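Local structure of ribose transcriptional regulator (Enterococcus faecium DO, 4RK1) at residues A129-E134 against I162-Q167; H119-G124 against S149-Y154; H125-L130 against D182-G187. The protein binds ribose in the cleft of a periplasmic-binding-protein-like domain and, as a LacI-family regulator, probably represses transcription by binding DNA. One frame throughout, in Å; residues are numbered along the deposited sequence.

Contact 1: A129-E134 against I162-Q167; sequences ALVYPE and ILLPTQ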
loop_
_atom_site.group_PDB
_atom_site.type_symbol
_atom_site.label_atom_id
_atom_site.label_comp_id
_atom_site.label_asym_id
_atom_site.label_seq_id
_atom_site.Cartn_x
_atom_site.Cartn_y
_atom_site.Cartn_z
ATOM N N ALA B 129 -18.756 17.602 8.880
ATOM C CA ALA B 129 -19.000 16.182 8.723
ATOM C C ALA B 129 -17.800 15.390 9.220
ATOM O O ALA B 129 -16.643 15.767 9.006
ATOM C CB ALA B 129 -19.277 15.851 7.262
ATOM N N LEU B 130 -18.105 14.299 9.901
ATOM C CA LEU B 130 -17.123 13.355 10.390
ATOM C C LEU B 130 -17.259 12.098 9.545
ATOM O O LEU B 130 -18.316 11.478 9.520
ATOM C CB LEU B 130 -17.420 13.050 11.855
ATOM C CG LEU B 130 -16.270 12.698 12.780
ATOM C CD1 LEU B 130 -15.334 13.887 12.946
ATOM C CD2 LEU B 130 -16.846 12.260 14.117
ATOM N N VAL B 131 -16.205 11.757 8.813
ATOM C CA VAL B 131 -16.178 10.549 7.993
ATOM C C VAL B 131 -15.270 9.548 8.687
ATOM O O VAL B 131 -14.059 9.764 8.808
ATOM C CB VAL B 131 -15.695 10.853 6.554
ATOM C CG1 VAL B 131 -15.563 9.574 5.736
ATOM C CG2 VAL B 131 -16.657 11.810 5.864
ATOM N N TYR B 132 -15.848 8.455 9.164
ATOM C CA TYR B 132 -15.120 7.557 10.058
ATOM C C TYR B 132 -15.607 6.121 9.927
ATOM O O TYR B 132 -16.701 5.889 9.437
ATOM C CB TYR B 132 -15.287 8.039 11.496
ATOM C CG TYR B 132 -16.708 7.968 11.988
ATOM C CD1 TYR B 132 -17.624 8.955 11.655
ATOM C CD2 TYR B 132 -17.142 6.908 12.773
ATOM C CE1 TYR B 132 -18.932 8.894 12.091
ATOM C CE2 TYR B 132 -18.455 6.836 13.218
ATOM C CZ TYR B 132 -19.345 7.834 12.875
ATOM O OH TYR B 132 -20.653 7.782 13.308
ATOM N N PRO B 133 -14.795 5.153 10.375
ATOM C CA PRO B 133 -15.199 3.758 10.280
ATOM C C PRO B 133 -16.282 3.395 11.279
ATOM O O PRO B 133 -16.143 3.679 12.460
ATOM C CB PRO B 133 -13.916 2.999 10.608
ATOM C CG PRO B 133 -13.122 3.936 11.450
ATOM C CD PRO B 133 -13.416 5.290 10.890
ATOM N N GLU B 134 -17.350 2.760 10.817
ATOM C CA GLU B 134 -18.363 2.262 11.742
ATOM C C GLU B 134 -17.696 1.333 12.763
ATOM O O GLU B 134 -16.831 0.527 12.404
ATOM C CB GLU B 134 -19.477 1.528 10.998
ATOM C CG GLU B 134 -20.740 1.373 11.837
ATOM C CD GLU B 134 -21.760 0.442 11.214
ATOM O OE1 GLU B 134 -21.654 0.159 10.003
ATOM O OE2 GLU B 134 -22.669 -0.006 11.945
ATOM N N ILE B 162 -22.198 16.304 11.484
ATOM C CA ILE B 162 -22.826 15.367 10.564
ATOM C C ILE B 162 -22.002 14.084 10.600
ATOM O O ILE B 162 -20.856 14.059 10.147
ATOM C CB ILE B 162 -22.904 15.935 9.126
ATOM C CG1 ILE B 162 -23.487 17.356 9.121
ATOM C CG2 ILE B 162 -23.715 15.006 8.228
ATOM C CD1 ILE B 162 -24.796 17.497 9.871
ATOM N N LEU B 163 -22.584 13.024 11.146
ATOM C CA LEU B 163 -21.900 11.741 11.286
ATOM C C LEU B 163 -22.049 10.914 10.021
ATOM O O LEU B 163 -23.161 10.571 9.634
ATOM C CB LEU B 163 -22.465 10.964 12.480
ATOM C CG LEU B 163 -22.354 11.673 13.832
ATOM C CD1 LEU B 163 -22.961 10.824 14.944
ATOM C CD2 LEU B 163 -20.909 12.023 14.153
ATOM N N LEU B 164 -20.929 10.582 9.384
ATOM C CA LEU B 164 -20.953 9.769 8.168
ATOM C C LEU B 164 -20.113 8.506 8.340
ATOM O O LEU B 164 -19.004 8.409 7.790
ATOM C CB LEU B 164 -20.476 10.589 6.970
ATOM C CG LEU B 164 -21.237 11.880 6.690
ATOM C CD1 LEU B 164 -20.578 12.633 5.552
ATOM C CD2 LEU B 164 -22.693 11.605 6.353
ATOM N N PRO B 165 -20.628 7.535 9.115
ATOM C CA PRO B 165 -19.923 6.267 9.272
ATOM C C PRO B 165 -19.872 5.492 7.958
ATOM O O PRO B 165 -20.816 5.536 7.180
ATOM C CB PRO B 165 -20.747 5.519 10.323
ATOM C CG PRO B 165 -22.102 6.119 10.243
ATOM C CD PRO B 165 -21.906 7.553 9.853
ATOM N N THR B 166 -18.762 4.806 7.714
ATOM C CA THR B 166 -18.565 4.083 6.464
ATOM C C THR B 166 -17.492 3.001 6.645
ATOM O O THR B 166 -17.044 2.751 7.759
ATOM C CB THR B 166 -18.251 5.064 5.298
ATOM O OG1 THR B 166 -18.316 4.375 4.038
ATOM C CG2 THR B 166 -16.885 5.750 5.464
ATOM N N GLN B 167 -17.114 2.337 5.559
ATOM C CA GLN B 167 -16.030 1.358 5.596
ATOM C C GLN B 167 -14.709 2.120 5.628
ATOM O O GLN B 167 -14.595 3.187 5.030
ATOM C CB GLN B 167 -16.078 0.425 4.379
ATOM C CG GLN B 167 -17.266 -0.533 4.358
ATOM C CD GLN B 167 -18.572 0.128 3.936
ATOM O OE1 GLN B 167 -18.612 0.898 2.973
ATOM N NE2 GLN B 167 -19.652 -0.171 4.658
#
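Two parallel strands of a beta-alpha-beta crossover, 128-133 and 161-166 joined through helix 138-153, pair here at the edge of the sheet in a sugar-binding domain of the LacI family. The axes of the segments 129-133 and 162-166 approach to 4.6 Å and diverge by only 16°. Five backbone bonds carry the register: L130 N donates to I162 O, L164 N to L130 O, Y132 N weakly to L164 O, T166 N to Y132 O, and E134 N to T166 O. The L130 N to I162 O bond, 2.8 Å long, is nearly straight at 167°.

A129, V131 and L164 point to one face, where V131 CG1 stands anti to the backbone N. That torsion leaves CG2 beside the N, 4.0 Å from L164 CD1, whose other neighbour is A129 CB. Helix 177-182 covers A129 and L164, while helix 193-205 covers V131. On the opposite face L130 and L163 run side by side, their CD2 atoms 4.1 Å apart.

Y132 is the conspicuous conformer. Its CG occupies the crowded position between backbone N and carbonyl carbon (chi1 65°), which lays the ring over the neighbouring strand instead of straight off the sheet. P165 lies under one ring face, an off-centre CH-pi contact with CB 4.2 Å from the Y132 centroid. L163 CB meets the ring edge instead, 3.8 Å from Y132 OH.

Contact 2: H119-G124 against S149-Y154; sequences HLLSLG and SALDVY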
loop_
_atom_site.group_PDB
_atom_site.type_symbol
_atom_site.label_atom_id
_atom_site.label_comp_id
_atom_site.label_asym_id
_atom_site.label_seq_id
_atom_site.Cartn_x
_atom_site.Cartn_y
_atom_site.Cartn_z
ATOM N N HIS B 119 -8.414 23.494 13.614
ATOM C CA HIS B 119 -8.100 24.038 12.298
ATOM C C HIS B 119 -9.365 24.386 11.495
ATOM O O HIS B 119 -9.506 25.509 10.991
ATOM C CB HIS B 119 -7.236 23.056 11.506
ATOM C CG HIS B 119 -6.911 23.525 10.121
ATOM N ND1 HIS B 119 -6.065 24.584 9.871
ATOM C CD2 HIS B 119 -7.326 23.082 8.910
ATOM C CE1 HIS B 119 -5.968 24.770 8.565
ATOM N NE2 HIS B 119 -6.723 23.872 7.960
ATOM N N LEU B 120 -10.282 23.429 11.374
ATOM C CA LEU B 120 -11.539 23.669 10.658
ATOM C C LEU B 120 -12.364 24.788 11.300
ATOM O O LEU B 120 -12.933 25.625 10.599
ATOM C CB LEU B 120 -12.380 22.382 10.573
ATOM C CG LEU B 120 -11.868 21.276 9.628
ATOM C CD1 LEU B 120 -12.753 20.042 9.703
ATOM C CD2 LEU B 120 -11.776 21.766 8.194
ATOM N N LEU B 121 -12.428 24.799 12.626
ATOM C CA LEU B 121 -13.183 25.820 13.348
ATOM C C LEU B 121 -12.537 27.199 13.224
ATOM O O LEU B 121 -13.249 28.185 13.086
ATOM C CB LEU B 121 -13.359 25.436 14.816
ATOM C CG LEU B 121 -14.203 24.186 15.041
ATOM C CD1 LEU B 121 -13.921 23.554 16.399
ATOM C CD2 LEU B 121 -15.686 24.475 14.863
ATOM N N SER B 122 -11.203 27.277 13.226
ATOM C CA SER B 122 -10.520 28.559 13.022
ATOM C C SER B 122 -10.836 29.146 11.655
ATOM O O SER B 122 -10.783 30.363 11.465
ATOM C CB SER B 122 -9.006 28.415 13.145
ATOM O OG SER B 122 -8.474 27.738 12.020
ATOM N N LEU B 123 -11.150 28.277 10.700
ATOM C CA LEU B 123 -11.496 28.711 9.342
ATOM C C LEU B 123 -12.959 29.135 9.196
ATOM O O LEU B 123 -13.365 29.602 8.130
ATOM C CB LEU B 123 -11.163 27.602 8.336
ATOM C CG LEU B 123 -9.666 27.335 8.154
ATOM C CD1 LEU B 123 -9.471 26.055 7.368
ATOM C CD2 LEU B 123 -8.956 28.501 7.483
ATOM N N GLY B 124 -13.752 28.959 10.244
ATOM C CA GLY B 124 -15.138 29.423 10.242
ATOM C C GLY B 124 -16.144 28.334 9.914
ATOM O O GLY B 124 -17.336 28.615 9.804
ATOM N N SER B 149 -13.692 17.750 21.673
ATOM C CA SER B 149 -13.107 18.720 22.600
ATOM C C SER B 149 -12.900 20.079 21.926
ATOM O O SER B 149 -13.157 21.114 22.533
ATOM C CB SER B 149 -11.778 18.185 23.151
ATOM O OG SER B 149 -11.236 19.044 24.127
ATOM N N ALA B 150 -12.447 20.076 20.670
ATOM C CA ALA B 150 -12.337 21.306 19.894
ATOM C C ALA B 150 -13.703 21.958 19.673
ATOM O O ALA B 150 -13.841 23.169 19.801
ATOM C CB ALA B 150 -11.642 21.051 18.560
ATOM N N LEU B 151 -14.717 21.158 19.358
ATOM C CA LEU B 151 -16.077 21.684 19.234
ATOM C C LEU B 151 -16.546 22.346 20.534
ATOM O O LEU B 151 -17.202 23.386 20.493
ATOM C CB LEU B 151 -17.068 20.583 18.853
ATOM C CG LEU B 151 -16.910 19.906 17.496
ATOM C CD1 LEU B 151 -17.958 18.812 17.364
ATOM C CD2 LEU B 151 -17.018 20.902 16.354
ATOM N N ASP B 152 -16.218 21.737 21.672
ATOM C CA ASP B 152 -16.547 22.307 22.983
ATOM C C ASP B 152 -15.924 23.682 23.177
ATOM O O ASP B 152 -16.557 24.583 23.714
ATOM C CB ASP B 152 -16.072 21.402 24.128
ATOM C CG ASP B 152 -16.830 20.089 24.204
ATOM O OD1 ASP B 152 -17.898 19.959 23.565
ATOM O OD2 ASP B 152 -16.340 19.186 24.918
ATOM N N VAL B 153 -14.682 23.852 22.741
ATOM C CA VAL B 153 -14.045 25.157 22.827
ATOM C C VAL B 153 -14.851 26.209 22.060
ATOM O O VAL B 153 -15.007 27.342 22.521
ATOM C CB VAL B 153 -12.590 25.107 22.326
ATOM C CG1 VAL B 153 -12.004 26.507 22.178
ATOM C CG2 VAL B 153 -11.747 24.265 23.275
ATOM N N TYR B 154 -15.364 25.832 20.894
ATOM C CA TYR B 154 -16.155 26.745 20.071
ATOM C C TYR B 154 -17.653 26.684 20.404
ATOM O O TYR B 154 -18.469 27.292 19.714
ATOM C CB TYR B 154 -15.933 26.446 18.591
ATOM C CG TYR B 154 -14.672 27.056 18.028
ATOM C CD1 TYR B 154 -13.422 26.499 18.299
ATOM C CD2 TYR B 154 -14.726 28.194 17.227
ATOM C CE1 TYR B 154 -12.265 27.063 17.793
ATOM C CE2 TYR B 154 -13.565 28.763 16.709
ATOM C CZ TYR B 154 -12.340 28.187 16.988
ATOM O OH TYR B 154 -11.187 28.743 16.482
#
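H119 O is the best-held polar atom, gripped by two donors three and four residues further on, S122 OG and L123 N. L123 N reaches it at 3.2 Å, and S122 OG gives the shorter bond, 2.7 Å, arriving in the carbonyl plane on a lone pair. The hydroxyl gets there because chi1 of S122 (72°) sets OG in the crowded position between backbone N and carbonyl carbon. G124 then closes the helix in a Schellman motif, its positive phi suited to glycine.

Helices 109-122 and 138-153 flank strand 128-133 in the sequence of the sugar-binding domain. The end of helix 138-153 and the residue after it offer A150, L151 and Y154, and the L121 side chain meets all three. L121 CB points toward the other helix, and with chi1 -65° and CG anti to the carbonyl carbon, the side chain carries CD1 to A150 and Y154. L121 CB sits squarely over the Y154 ring, 3.5 Å from its centroid and 8° off the normal, the evidence for a CH-pi contact. L121 CD1 reaches A150 O at 3.4 Å and Y154 CD1 at 3.5 Å; the L151 and L121 side chains cross at about a right angle. Y154 OH lies 3.5 Å from S122 CA. The two segments meet through apolar and CH-pi contacts, which implies dependence on fit and dispersion rather than on directional polar bonds.

Contact 3: H125-L130 against D182-G187; sequences HQTIAL and DSAATG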
loop_
_atom_site.group_PDB
_atom_site.type_symbol
_atom_site.label_atom_id
_atom_site.label_comp_id
_atom_site.label_asym_id
_atom_site.label_seq_id
_atom_site.Cartn_x
_atom_site.Cartn_y
_atom_site.Cartn_z
ATOM N N HIS B 125 -15.688 27.089 9.749
ATOM C CA HIS B 125 -16.622 25.985 9.498
ATOM C C HIS B 125 -17.315 25.651 10.803
ATOM O O HIS B 125 -16.667 25.459 11.825
ATOM C CB HIS B 125 -15.901 24.765 8.897
ATOM C CG HIS B 125 -15.237 25.070 7.592
ATOM N ND1 HIS B 125 -15.943 25.188 6.415
ATOM C CD2 HIS B 125 -13.953 25.377 7.293
ATOM C CE1 HIS B 125 -15.117 25.515 5.439
ATOM N NE2 HIS B 125 -13.903 25.640 5.944
ATOM N N GLN B 126 -18.640 25.627 10.772
ATOM C CA GLN B 126 -19.428 25.351 11.967
ATOM C C GLN B 126 -20.301 24.115 11.816
ATOM O O GLN B 126 -20.670 23.497 12.813
ATOM C CB GLN B 126 -20.292 26.561 12.314
ATOM C CG GLN B 126 -19.521 27.872 12.339
ATOM C CD GLN B 126 -20.262 28.969 13.072
ATOM O OE1 GLN B 126 -20.694 29.951 12.468
ATOM N NE2 GLN B 126 -20.424 28.803 14.382
ATOM N N THR B 127 -20.651 23.770 10.580
ATOM C CA THR B 127 -21.314 22.509 10.302
ATOM C C THR B 127 -20.278 21.625 9.637
ATOM O O THR B 127 -19.813 21.908 8.534
ATOM C CB THR B 127 -22.549 22.692 9.396
ATOM O OG1 THR B 127 -23.396 23.705 9.956
ATOM C CG2 THR B 127 -23.334 21.394 9.295
ATOM N N ILE B 128 -19.891 20.579 10.346
ATOM C CA ILE B 128 -18.773 19.754 9.949
ATOM C C ILE B 128 -19.200 18.301 9.917
ATOM O O ILE B 128 -19.889 17.826 10.815
ATOM C CB ILE B 128 -17.603 19.933 10.935
ATOM C CG1 ILE B 128 -17.045 21.360 10.819
ATOM C CG2 ILE B 128 -16.520 18.884 10.683
ATOM C CD1 ILE B 128 -16.058 21.727 11.911
ATOM N N ALA B 129 -18.756 17.602 8.880
ATOM C CA ALA B 129 -19.000 16.182 8.723
ATOM C C ALA B 129 -17.800 15.390 9.220
ATOM O O ALA B 129 -16.643 15.767 9.006
ATOM C CB ALA B 129 -19.277 15.851 7.262
ATOM N N LEU B 130 -18.105 14.299 9.901
ATOM C CA LEU B 130 -17.123 13.355 10.390
ATOM C C LEU B 130 -17.259 12.098 9.545
ATOM O O LEU B 130 -18.316 11.478 9.520
ATOM C CB LEU B 130 -17.420 13.050 11.855
ATOM C CG LEU B 130 -16.270 12.698 12.780
ATOM C CD1 LEU B 130 -15.334 13.887 12.946
ATOM C CD2 LEU B 130 -16.846 12.260 14.117
ATOM N N ASP B 182 -25.730 15.899 0.358
ATOM C CA ASP B 182 -27.079 16.194 0.839
ATOM C C ASP B 182 -27.119 16.848 2.225
ATOM O O ASP B 182 -28.178 17.288 2.674
ATOM C CB ASP B 182 -27.936 14.921 0.804
ATOM C CG ASP B 182 -28.400 14.576 -0.602
ATOM O OD1 ASP B 182 -28.435 15.481 -1.467
ATOM O OD2 ASP B 182 -28.718 13.403 -0.848
ATOM N N SER B 183 -25.976 16.931 2.897
ATOM C CA SER B 183 -25.908 17.579 4.207
ATOM C C SER B 183 -25.625 19.059 4.044
ATOM O O SER B 183 -25.342 19.534 2.940
ATOM C CB SER B 183 -24.810 16.936 5.066
ATOM O OG SER B 183 -23.519 17.393 4.672
ATOM N N ALA B 184 -25.667 19.782 5.156
ATOM C CA ALA B 184 -25.264 21.188 5.177
ATOM C C ALA B 184 -23.777 21.377 5.555
ATOM O O ALA B 184 -23.345 22.497 5.796
ATOM C CB ALA B 184 -26.151 21.967 6.141
ATOM N N ALA B 185 -22.994 20.303 5.598
ATOM C CA ALA B 185 -21.587 20.424 6.006
ATOM C C ALA B 185 -20.785 21.227 4.993
ATOM O O ALA B 185 -20.999 21.108 3.786
ATOM C CB ALA B 185 -20.969 19.051 6.217
ATOM N N THR B 186 -19.905 22.094 5.497
ATOM C CA THR B 186 -18.951 22.823 4.663
ATOM C C THR B 186 -17.501 22.353 4.863
ATOM O O THR B 186 -16.640 22.598 4.010
ATOM C CB THR B 186 -19.006 24.338 4.941
ATOM O OG1 THR B 186 -18.655 24.595 6.304
ATOM C CG2 THR B 186 -20.401 24.901 4.656
ATOM N N GLY B 187 -17.235 21.708 5.997
ATOM C CA GLY B 187 -15.911 21.150 6.303
ATOM C C GLY B 187 -16.028 19.680 6.653
ATOM O O GLY B 187 -17.090 19.220 7.092
HETATM O O HOH W 1 -20.076 25.566 8.265
#
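The entry into two neighbouring parallel strands of the sugar-binding domain's sheet forms this contact: residues 125-130 lead into strand 128-133, while the segment 182-187 runs from the end of helix 177-182 to the start of strand 187-190. I128 and G187 make the parallel bridge. It is fixed by A129 N donating to G187 O at 2.9 Å and 169°, in the carbonyl plane, and by T186 N donating to T127 O at 3.0 Å, from above that carbonyl's plane. G187 N is buried with no partner in the model.

H125 and T186 lock the start of the pairing through their side chains. With chi1 at -60°, the imidazole swings toward the loop and presents ND1 to T186 OG1 across 2.8 Å at 172°; either atom could donate. T186 OG1 occupies the crowded position between its backbone N and carbonyl carbon, and a water bonds it at 2.6 Å and accepts from Q126 N. The other imidazole nitrogen, NE2, bonds A277 O, so both ring nitrogens are engaged and the ring's rotation is fixed. One imidazole face lies over G187 CA, a close fit at a residue without a side chain. Further along, A185 CB packs on A129 CB at 3.8 Å.

In the fold
All three contacts belong to the subdomain whose sheet ends in strands 187-190, 128-133 and 161-166. Strand 128-133 is the common element: contact 1 pairs it with 161-166 and contact 3 with 187-190, their centres 12 Å apart and A129 and L130 shared. Contact 2 joins helices 109-122 and 138-153, before and after that strand, 13 Å from contact 3 and 18 Å from contact 1 between centres. I128 packs on L120 and L121. Along the chain come 119-124, 125-130 with 129-134, 149-154, 162-167 and 182-187, so contact 2 alternates with the others. The P133 side chain, at the strand's end, lies about 7 Å from the ribose; contacts 2 and 3 lie toward the strand's start.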